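Local coordinates for protein Adenylate/guanylate cyclase/hydrolase, alpha/beta fold family (Ruegeria pomeroyi, PDB 3MR7) that probably makes cyclic AMP from ATP through its class III nucleotide cyclase domain, one part of a longer protein that also carries an alpha/beta-hydrolase family region, at residues R38-P43 with L75-A80; P43-A48 with A62-A67; L153-V158 with P164-Q169. One frame throughout, in Å; residues are numbered along the deposited sequence.

Contact 1: residues R38-P43 with L75-A80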
loop_
_atom_site.group_PDB
_atom_site.type_symbol
_atom_site.label_atom_id
_atom_site.label_comp_id
_atom_site.label_asym_id
_atom_site.label_seq_id
_atom_site.Cartn_x
_atom_site.Cartn_y
_atom_site.Cartn_z
ATOM N N ARG A 38 -15.061 15.110 5.447
ATOM C CA ARG A 38 -15.596 16.368 5.916
ATOM C C ARG A 38 -16.260 16.245 7.259
ATOM O O ARG A 38 -16.139 17.134 8.106
ATOM C CB ARG A 38 -16.567 16.955 4.907
ATOM C CG ARG A 38 -15.909 17.890 3.964
ATOM C CD ARG A 38 -16.694 18.001 2.667
ATOM N NE ARG A 38 -15.810 17.621 1.582
ATOM C CZ ARG A 38 -15.108 18.497 0.890
ATOM N NH1 ARG A 38 -15.234 19.788 1.162
ATOM N NH2 ARG A 38 -14.302 18.086 -0.071
ATOM N N GLU A 39 -16.951 15.133 7.450
ATOM C CA GLU A 39 -17.757 14.933 8.636
ATOM C C GLU A 39 -17.052 14.160 9.749
ATOM O O GLU A 39 -17.460 14.240 10.888
ATOM C CB GLU A 39 -19.067 14.252 8.277
ATOM C CG GLU A 39 -19.178 12.839 8.773
ATOM C CD GLU A 39 -20.620 12.357 8.848
ATOM O OE1 GLU A 39 -21.032 11.583 7.950
ATOM O OE2 GLU A 39 -21.336 12.742 9.807
ATOM N N LEU A 40 -15.983 13.440 9.436
ATOM C CA LEU A 40 -15.408 12.509 10.405
ATOM C C LEU A 40 -13.960 12.842 10.649
ATOM O O LEU A 40 -13.575 13.191 11.765
ATOM C CB LEU A 40 -15.519 11.106 9.866
ATOM C CG LEU A 40 -15.755 9.948 10.811
ATOM C CD1 LEU A 40 -16.517 8.890 10.029
ATOM C CD2 LEU A 40 -14.442 9.391 11.349
ATOM N N ILE A 41 -13.163 12.770 9.590
ATOM C CA ILE A 41 -11.741 13.082 9.669
ATOM C C ILE A 41 -11.398 14.531 10.026
ATOM O O ILE A 41 -10.865 14.815 11.097
ATOM C CB ILE A 41 -11.100 12.820 8.353
ATOM C CG1 ILE A 41 -11.190 11.339 8.043
ATOM C CG2 ILE A 41 -9.673 13.303 8.380
ATOM C CD1 ILE A 41 -10.627 10.991 6.678
ATOM N N ASP A 42 -11.686 15.442 9.113
ATOM C CA ASP A 42 -11.342 16.842 9.329
ATOM C C ASP A 42 -11.743 17.354 10.711
ATOM O O ASP A 42 -10.979 18.059 11.340
ATOM C CB ASP A 42 -11.876 17.735 8.209
ATOM C CG ASP A 42 -11.071 17.602 6.916
ATOM O OD1 ASP A 42 -10.100 16.819 6.902
ATOM O OD2 ASP A 42 -11.396 18.288 5.913
ATOM N N PRO A 43 -12.943 17.003 11.187
ATOM C CA PRO A 43 -13.346 17.324 12.567
ATOM C C PRO A 43 -12.502 16.685 13.684
ATOM O O PRO A 43 -12.076 17.402 14.585
ATOM C CB PRO A 43 -14.782 16.813 12.608
ATOM C CG PRO A 43 -15.258 17.128 11.251
ATOM C CD PRO A 43 -14.121 16.661 10.375
ATOM N N LEU A 75 -7.624 6.682 16.339
ATOM C CA LEU A 75 -8.496 5.690 16.895
ATOM C C LEU A 75 -9.951 6.149 16.734
ATOM O O LEU A 75 -10.821 5.340 16.452
ATOM C CB LEU A 75 -8.123 5.454 18.350
ATOM C CG LEU A 75 -6.928 4.527 18.528
ATOM C CD1 LEU A 75 -6.482 4.555 19.966
ATOM C CD2 LEU A 75 -7.293 3.107 18.124
ATOM N N GLU A 76 -10.187 7.453 16.898
ATOM C CA GLU A 76 -11.514 8.060 16.786
ATOM C C GLU A 76 -12.065 7.858 15.395
ATOM O O GLU A 76 -13.204 7.405 15.207
ATOM C CB GLU A 76 -11.446 9.556 17.068
ATOM C CG GLU A 76 -12.809 10.214 17.243
ATOM C CD GLU A 76 -12.755 11.761 17.337
ATOM O OE1 GLU A 76 -11.710 12.320 17.757
ATOM O OE2 GLU A 76 -13.774 12.417 16.993
ATOM N N ILE A 77 -11.238 8.219 14.423
ATOM C CA ILE A 77 -11.520 7.981 13.026
ATOM C C ILE A 77 -11.776 6.508 12.644
ATOM O O ILE A 77 -12.812 6.196 12.077
ATOM C CB ILE A 77 -10.376 8.529 12.177
ATOM C CG1 ILE A 77 -10.263 10.033 12.403
ATOM C CG2 ILE A 77 -10.599 8.204 10.688
ATOM C CD1 ILE A 77 -9.165 10.689 11.608
ATOM N N GLN A 78 -10.833 5.619 12.953
ATOM C CA GLN A 78 -10.927 4.220 12.574
ATOM C C GLN A 78 -12.091 3.495 13.245
ATOM O O GLN A 78 -12.756 2.687 12.625
ATOM C CB GLN A 78 -9.610 3.501 12.861
ATOM C CG GLN A 78 -8.466 4.013 12.048
ATOM C CD GLN A 78 -8.734 3.874 10.549
ATOM O OE1 GLN A 78 -9.743 4.380 10.039
ATOM N NE2 GLN A 78 -7.828 3.181 9.833
ATOM N N GLN A 79 -12.359 3.797 14.504
ATOM C CA GLN A 79 -13.528 3.222 15.169
ATOM C C GLN A 79 -14.883 3.700 14.626
ATOM O O GLN A 79 -15.872 2.949 14.649
ATOM C CB GLN A 79 -13.464 3.461 16.666
ATOM C CG GLN A 79 -12.345 2.710 17.363
ATOM C CD GLN A 79 -12.026 3.330 18.700
ATOM O OE1 GLN A 79 -12.614 4.346 19.080
ATOM N NE2 GLN A 79 -11.096 2.732 19.422
ATOM N N ALA A 80 -14.943 4.940 14.144
ATOM C CA ALA A 80 -16.196 5.435 13.616
ATOM C C ALA A 80 -16.398 4.816 12.231
ATOM O O ALA A 80 -17.521 4.526 11.806
ATOM C CB ALA A 80 -16.181 6.939 13.537
#
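Ile41 and Ile77 mark the closest backbone approach of two nearly antiparallel helix segments, 38-43 and 75-80, whose axes come within 9.6 Å at an angle of 160°. The pair belongs to the ferredoxin-like beta-alpha-beta-beta-alpha-beta core of the cyclase domain, in which helices 27-47 and 67-84 lie side by side on the sheet. Here the two helices meet through a few aliphatic groups. The first helix is not regular here: a wider, pi-type turn spans 38-41, and Pro43, lacking an N-H, coincides with a kink.

Leu40 supplies the outer part. Its CB starts off alongside the neighbouring helix, but the branch swings inward, and CD2 wedges between the backbone of Ile77, 3.7 Å from its CA, and the methyl of Ala80, 3.7 Å from CB. A small residue at Ala80 leaves room for both leucine methyls to pack against it. Deeper down, Ile41 and Ile77 meet branch against branch, with Ile41 CG1 lying 4.1 Å from Ile77 CG2. That same Ile77 methyl also receives Leu40 CD2, which makes it the point shared by both pairs. Below this seam Ile41 reaches Tyr96 of strand 96-107, whereas toward solvent Glu39 forms a salt bridge with Arg84, and Arg38 forms another with Glu23 of the second subunit. With CG1 of Ile77 anti to the carbonyl carbon (chi1 -61°) and the chain extended beyond it, CD1 is carried across to the other helix, stopping 4.0 Å from Ile41 CA.

Contact 2: residues P43-A48 with A62-A67; sequences PAIAQA and ARFDTA
Phe64 projects from the end of strand 59-64 toward the last turn of helix 27-47, where Ala48 and Ile45 receive it. The close part of the contact lies along one edge of the ring. Ala48 CB sits near the ring plane, 3.8 Å from Phe64 CE1, and the carbonyl oxygen of Ala48 lies in that plane at the same edge, 3.8 Å from Phe64 CD1. The benzyl group is set by a first torsion of -64°, which places CG anti to the carbonyl carbon and sends the ring across toward the helix end. Ile45 meets it more loosely, with CG1 4.3 Å from Phe64 CZ, and extends past it so that CD1 reaches the methyl of Ala62 at 4.1 Å.

The solvent side is different in character. Ala46 points away from the strand, Gln47 is exposed, and the turn after the strand spends its polar groups elsewhere: Asp65 forms a salt bridge with Arg6, and Thr66 caps helix 67-84 by accepting from Ala69 N through OG1.

Inward, Phe64 also touches Ala70 and Cys73 of helix 67-84 and Ala9 and Leu11 of strand 4-15, so one aromatic side chain joins two helices to the sheet beneath them. Such packing of the first helix onto the third strand, the second arm of the hairpin that follows it, is typical of the ferredoxin-like core of class III cyclase domains, whose helices cover one face of the sheet.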
loop_
_atom_site.group_PDB
_atom_site.type_symbol
_atom_site.label_atom_id
_atom_site.label_comp_id
_atom_site.label_asym_id
_atom_site.label_seq_id
_atom_site.Cartn_x
_atom_site.Cartn_y
_atom_site.Cartn_z
ATOM N N PRO A 43 -12.943 17.003 11.187
ATOM C CA PRO A 43 -13.346 17.324 12.567
ATOM C C PRO A 43 -12.502 16.685 13.684
ATOM O O PRO A 43 -12.076 17.402 14.585
ATOM C CB PRO A 43 -14.782 16.813 12.608
ATOM C CG PRO A 43 -15.258 17.128 11.251
ATOM C CD PRO A 43 -14.121 16.661 10.375
ATOM N N ALA A 44 -12.270 15.378 13.633
ATOM C CA ALA A 44 -11.511 14.691 14.672
ATOM C C ALA A 44 -10.122 15.292 14.808
ATOM O O ALA A 44 -9.571 15.386 15.906
ATOM C CB ALA A 44 -11.418 13.146 14.371
ATOM N N ILE A 45 -9.552 15.675 13.676
ATOM C CA ILE A 45 -8.212 16.235 13.638
ATOM C C ILE A 45 -8.167 17.607 14.299
ATOM O O ILE A 45 -7.291 17.878 15.111
ATOM C CB ILE A 45 -7.710 16.389 12.201
ATOM C CG1 ILE A 45 -7.303 15.028 11.611
ATOM C CG2 ILE A 45 -6.566 17.353 12.169
ATOM C CD1 ILE A 45 -6.705 15.079 10.211
ATOM N N ALA A 46 -9.111 18.472 13.945
ATOM C CA ALA A 46 -9.293 19.753 14.628
ATOM C C ALA A 46 -9.594 19.589 16.117
ATOM O O ALA A 46 -8.898 20.146 16.952
ATOM C CB ALA A 46 -10.381 20.532 13.975
ATOM N N GLN A 47 -10.630 18.835 16.454
ATOM C CA GLN A 47 -10.922 18.565 17.858
ATOM C C GLN A 47 -9.671 18.187 18.645
ATOM O O GLN A 47 -9.545 18.543 19.815
ATOM C CB GLN A 47 -11.972 17.457 18.006
ATOM C CG GLN A 47 -13.239 17.895 18.749
ATOM C CD GLN A 47 -13.057 17.947 20.258
ATOM O OE1 GLN A 47 -12.540 17.003 20.859
ATOM N NE2 GLN A 47 -13.485 19.049 20.877
ATOM N N ALA A 48 -8.752 17.475 17.996
ATOM C CA ALA A 48 -7.578 16.917 18.665
ATOM C C ALA A 48 -6.358 17.840 18.664
ATOM O O ALA A 48 -5.270 17.425 19.069
ATOM C CB ALA A 48 -7.199 15.575 18.018
ATOM N N ALA A 62 -0.806 15.085 8.554
ATOM C CA ALA A 62 -1.223 16.058 9.560
ATOM C C ALA A 62 -0.276 15.985 10.719
ATOM O O ALA A 62 0.436 15.010 10.870
ATOM C CB ALA A 62 -2.645 15.810 10.021
ATOM N N ARG A 63 -0.265 17.014 11.549
ATOM C CA ARG A 63 0.653 17.002 12.666
ATOM C C ARG A 63 0.007 17.489 13.929
ATOM O O ARG A 63 -0.914 18.289 13.902
ATOM C CB ARG A 63 1.890 17.832 12.360
ATOM C CG ARG A 63 1.656 19.319 12.404
ATOM C CD ARG A 63 2.792 20.027 11.719
ATOM N NE ARG A 63 2.440 21.405 11.453
ATOM C CZ ARG A 63 2.589 22.389 12.330
ATOM N NH1 ARG A 63 3.088 22.149 13.535
ATOM N NH2 ARG A 63 2.240 23.617 11.993
ATOM N N PHE A 64 0.541 17.002 15.034
ATOM C CA PHE A 64 -0.037 17.175 16.354
ATOM C C PHE A 64 1.050 17.551 17.386
ATOM O O PHE A 64 2.245 17.302 17.195
ATOM C CB PHE A 64 -0.719 15.874 16.804
ATOM C CG PHE A 64 -1.883 15.455 15.954
ATOM C CD1 PHE A 64 -3.189 15.700 16.372
ATOM C CD2 PHE A 64 -1.681 14.787 14.752
ATOM C CE1 PHE A 64 -4.279 15.307 15.589
ATOM C CE2 PHE A 64 -2.761 14.385 13.964
ATOM C CZ PHE A 64 -4.067 14.651 14.385
ATOM N N ASP A 65 0.624 18.139 18.493
ATOM C CA ASP A 65 1.563 18.583 19.499
ATOM C C ASP A 65 1.906 17.486 20.465
ATOM O O ASP A 65 3.010 17.467 21.003
ATOM C CB ASP A 65 1.008 19.777 20.243
ATOM C CG ASP A 65 1.143 21.043 19.449
ATOM O OD1 ASP A 65 2.131 21.159 18.671
ATOM O OD2 ASP A 65 0.251 21.911 19.594
ATOM N N THR A 66 0.963 16.580 20.697
ATOM C CA THR A 66 1.262 15.419 21.518
ATOM C C THR A 66 1.158 14.152 20.711
ATOM O O THR A 66 0.409 14.102 19.754
ATOM C CB THR A 66 0.362 15.327 22.771
ATOM O OG1 THR A 66 -1.028 15.493 22.421
ATOM C CG2 THR A 66 0.776 16.396 23.742
ATOM N N ALA A 67 1.917 13.131 21.093
ATOM C CA ALA A 67 1.747 11.799 20.530
ATOM C C ALA A 67 0.357 11.253 20.888
ATOM O O ALA A 67 -0.337 10.686 20.056
ATOM C CB ALA A 67 2.834 10.879 21.025
#

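Contact 3: residues L153-V158 with P164-Q169; sequences LGLQKV and PIRVWQ
Leu155 and Arg166 form a non-hydrogen-bonded antiparallel pair, and their side chains lie on the same face of the hairpin. Leu155 CD2 rests over one face of the guanidinium, toward its rim and 3.4 Å from Arg166 NH1. The arginine is bent at its third torsion (-95°), and its NE forms a salt bridge with Asp152; because a second conformer was also modelled, the leucine's cover is somewhat doubtful.

The other face is apolar near the backbone. Here Gln156 CB lies 3.8 Å from Val167 CG2, while the amide end leads away to the second subunit, where its NE2 is hydrogen-bonded to OE1 of Gln156 of the second subunit. Leu153 comes in beside them, its CD2 4.1 Å from Val167 CG1 and 3.8 Å from Gln169 CB. Replacing Leu153 by an alanine would probably leave Val167 and Gln169 without this methyl neighbour and open a gap at that end of the hairpin.

Between the two faces the backbones are joined by fairly straight hydrogen bonds from Val167 N to Gly154 O (2.9 Å, 160°) and from Ile165 N to Gln156 O (2.8 Å, 159°). The return bond from Gln156 N to Ile165 O is weak.

Strand 161-170 is the inner member of this hairpin. It pairs on its other side with strand 132-135, where Trp168 shares backbone bonds with Val134, and helix 115-126 covers the apolar face, Val119 touching Ile165, Leu123 touching Val167 and Ile126 touching Gln156.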
loop_
_atom_site.group_PDB
_atom_site.type_symbol
_atom_site.label_atom_id
_atom_site.label_comp_id
_atom_site.label_asym_id
_atom_site.label_seq_id
_atom_site.Cartn_x
_atom_site.Cartn_y
_atom_site.Cartn_z
ATOM N N LEU A 153 4.903 -5.826 15.079
ATOM C CA LEU A 153 4.847 -6.301 13.708
ATOM C C LEU A 153 6.241 -6.610 13.192
ATOM O O LEU A 153 6.395 -7.105 12.097
ATOM C CB LEU A 153 4.267 -5.203 12.834
ATOM C CG LEU A 153 3.107 -5.671 12.001
ATOM C CD1 LEU A 153 2.170 -6.416 12.919
ATOM C CD2 LEU A 153 2.442 -4.485 11.352
ATOM N N GLY A 154 7.261 -6.274 13.966
ATOM C CA GLY A 154 8.614 -6.480 13.520
ATOM C C GLY A 154 9.218 -5.276 12.826
ATOM O O GLY A 154 8.746 -4.138 12.964
ATOM N N LEU A 155 10.291 -5.533 12.086
ATOM C CA LEU A 155 11.088 -4.475 11.501
ATOM C C LEU A 155 10.664 -4.162 10.085
ATOM O O LEU A 155 10.174 -5.015 9.341
ATOM C CB LEU A 155 12.571 -4.823 11.552
ATOM C CG LEU A 155 13.014 -5.133 12.989
ATOM C CD1 LEU A 155 14.458 -5.491 12.994
ATOM C CD2 LEU A 155 12.774 -3.962 13.916
ATOM N N GLN A 156 10.860 -2.909 9.721
ATOM C CA GLN A 156 10.400 -2.403 8.458
ATOM C C GLN A 156 11.510 -1.527 7.903
ATOM O O GLN A 156 11.917 -0.552 8.546
ATOM C CB GLN A 156 9.169 -1.570 8.723
ATOM C CG GLN A 156 8.099 -1.763 7.761
ATOM C CD GLN A 156 7.708 -3.182 7.671
ATOM O OE1 GLN A 156 7.736 -3.917 8.665
ATOM N NE2 GLN A 156 7.348 -3.601 6.473
ATOM N N LYS A 157 12.034 -1.882 6.738
ATOM C CA LYS A 157 13.041 -1.032 6.124
ATOM C C LYS A 157 12.304 0.040 5.345
ATOM O O LYS A 157 11.291 -0.225 4.750
ATOM C CB LYS A 157 13.999 -1.855 5.254
ATOM C CG LYS A 157 14.598 -1.119 4.087
ATOM C CD LYS A 157 15.752 -0.179 4.447
ATOM C CE LYS A 157 16.015 0.731 3.231
ATOM N NZ LYS A 157 17.229 1.606 3.299
ATOM N N VAL A 158 12.775 1.270 5.390
ATOM C CA VAL A 158 12.080 2.369 4.721
ATOM C C VAL A 158 13.006 3.019 3.704
ATOM O O VAL A 158 14.179 3.238 3.970
ATOM C CB VAL A 158 11.624 3.400 5.735
ATOM C CG1 VAL A 158 10.824 4.498 5.056
ATOM C CG2 VAL A 158 10.824 2.723 6.827
ATOM N N PRO A 164 16.089 0.216 9.825
ATOM C CA PRO A 164 14.674 -0.174 9.849
ATOM C C PRO A 164 13.952 0.211 11.150
ATOM O O PRO A 164 14.591 0.462 12.166
ATOM C CB PRO A 164 14.740 -1.693 9.719
ATOM C CG PRO A 164 16.125 -2.061 10.100
ATOM C CD PRO A 164 16.964 -0.937 9.597
ATOM N N ILE A 165 12.620 0.241 11.115
ATOM C CA ILE A 165 11.837 0.691 12.255
ATOM C C ILE A 165 10.968 -0.446 12.751
ATOM O O ILE A 165 10.463 -1.220 11.957
ATOM C CB ILE A 165 10.934 1.895 11.865
ATOM C CG1 ILE A 165 11.731 3.186 11.932
ATOM C CG2 ILE A 165 9.773 2.040 12.798
ATOM C CD1 ILE A 165 12.580 3.430 10.767
ATOM N N ARG A 166 10.805 -0.550 14.066
ATOM C CA ARG A 166 9.921 -1.540 14.655
ATOM C C ARG A 166 8.516 -0.944 14.656
ATOM O O ARG A 166 8.297 0.150 15.147
ATOM C CB ARG A 166 10.392 -1.946 16.062
ATOM C CG ARG A 166 9.421 -2.854 16.825
ATOM C CD ARG A 166 10.112 -3.785 17.877
ATOM N NE ARG A 166 10.402 -5.125 17.348
ATOM C CZ ARG A 166 11.615 -5.552 17.012
ATOM N NH1 ARG A 166 12.663 -4.754 17.175
ATOM N NH2 ARG A 166 11.789 -6.774 16.525
ATOM N N VAL A 167 7.576 -1.677 14.077
ATOM C CA VAL A 167 6.242 -1.181 13.823
ATOM C C VAL A 167 5.187 -1.937 14.630
ATOM O O VAL A 167 5.152 -3.174 14.655
ATOM C CB VAL A 167 5.953 -1.273 12.301
ATOM C CG1 VAL A 167 4.505 -0.999 11.981
ATOM C CG2 VAL A 167 6.883 -0.314 11.543
ATOM N N TRP A 168 4.333 -1.176 15.300
ATOM C CA TRP A 168 3.258 -1.742 16.097
ATOM C C TRP A 168 1.957 -1.418 15.408
ATOM O O TRP A 168 1.793 -0.334 14.829
ATOM C CB TRP A 168 3.256 -1.111 17.476
ATOM C CG TRP A 168 4.486 -1.417 18.235
ATOM C CD1 TRP A 168 5.711 -0.835 18.088
ATOM C CD2 TRP A 168 4.621 -2.387 19.265
ATOM N NE1 TRP A 168 6.602 -1.385 18.961
ATOM C CE2 TRP A 168 5.962 -2.344 19.698
ATOM C CE3 TRP A 168 3.731 -3.284 19.880
ATOM C CZ2 TRP A 168 6.446 -3.178 20.713
ATOM C CZ3 TRP A 168 4.205 -4.103 20.882
ATOM C CH2 TRP A 168 5.554 -4.056 21.290
ATOM N N GLN A 169 1.024 -2.352 15.484
ATOM C CA GLN A 169 -0.244 -2.203 14.793
ATOM C C GLN A 169 -1.453 -2.510 15.646
ATOM O O GLN A 169 -1.466 -3.429 16.458
ATOM C CB GLN A 169 -0.287 -3.095 13.552
ATOM C CG GLN A 169 -1.536 -2.912 12.706
ATOM C CD GLN A 169 -1.520 -3.790 11.490
ATOM O OE1 GLN A 169 -1.637 -5.009 11.602
ATOM N NE2 GLN A 169 -1.362 -3.186 10.313
#

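Contacts 1 and 2 are neighbours along one helix: they share Pro43, use the same helix 27-47, and have centres about 11 Å apart. Contact 2 is nested in the chain loop that contact 1 closes, and the two touch through Ala44, whose CB lies 3.9 Å from Ile77 CG1. Contact 3 stands apart, its centre about 25 Å from that of contact 1, on the opposite side of the chain's centre, and about 23 Å from that of contact 2, although contacts 2 and 3 both reach the same sheet. Class III cyclases generally build their catalytic sites between paired domains, but none of these contacts can be assigned to one.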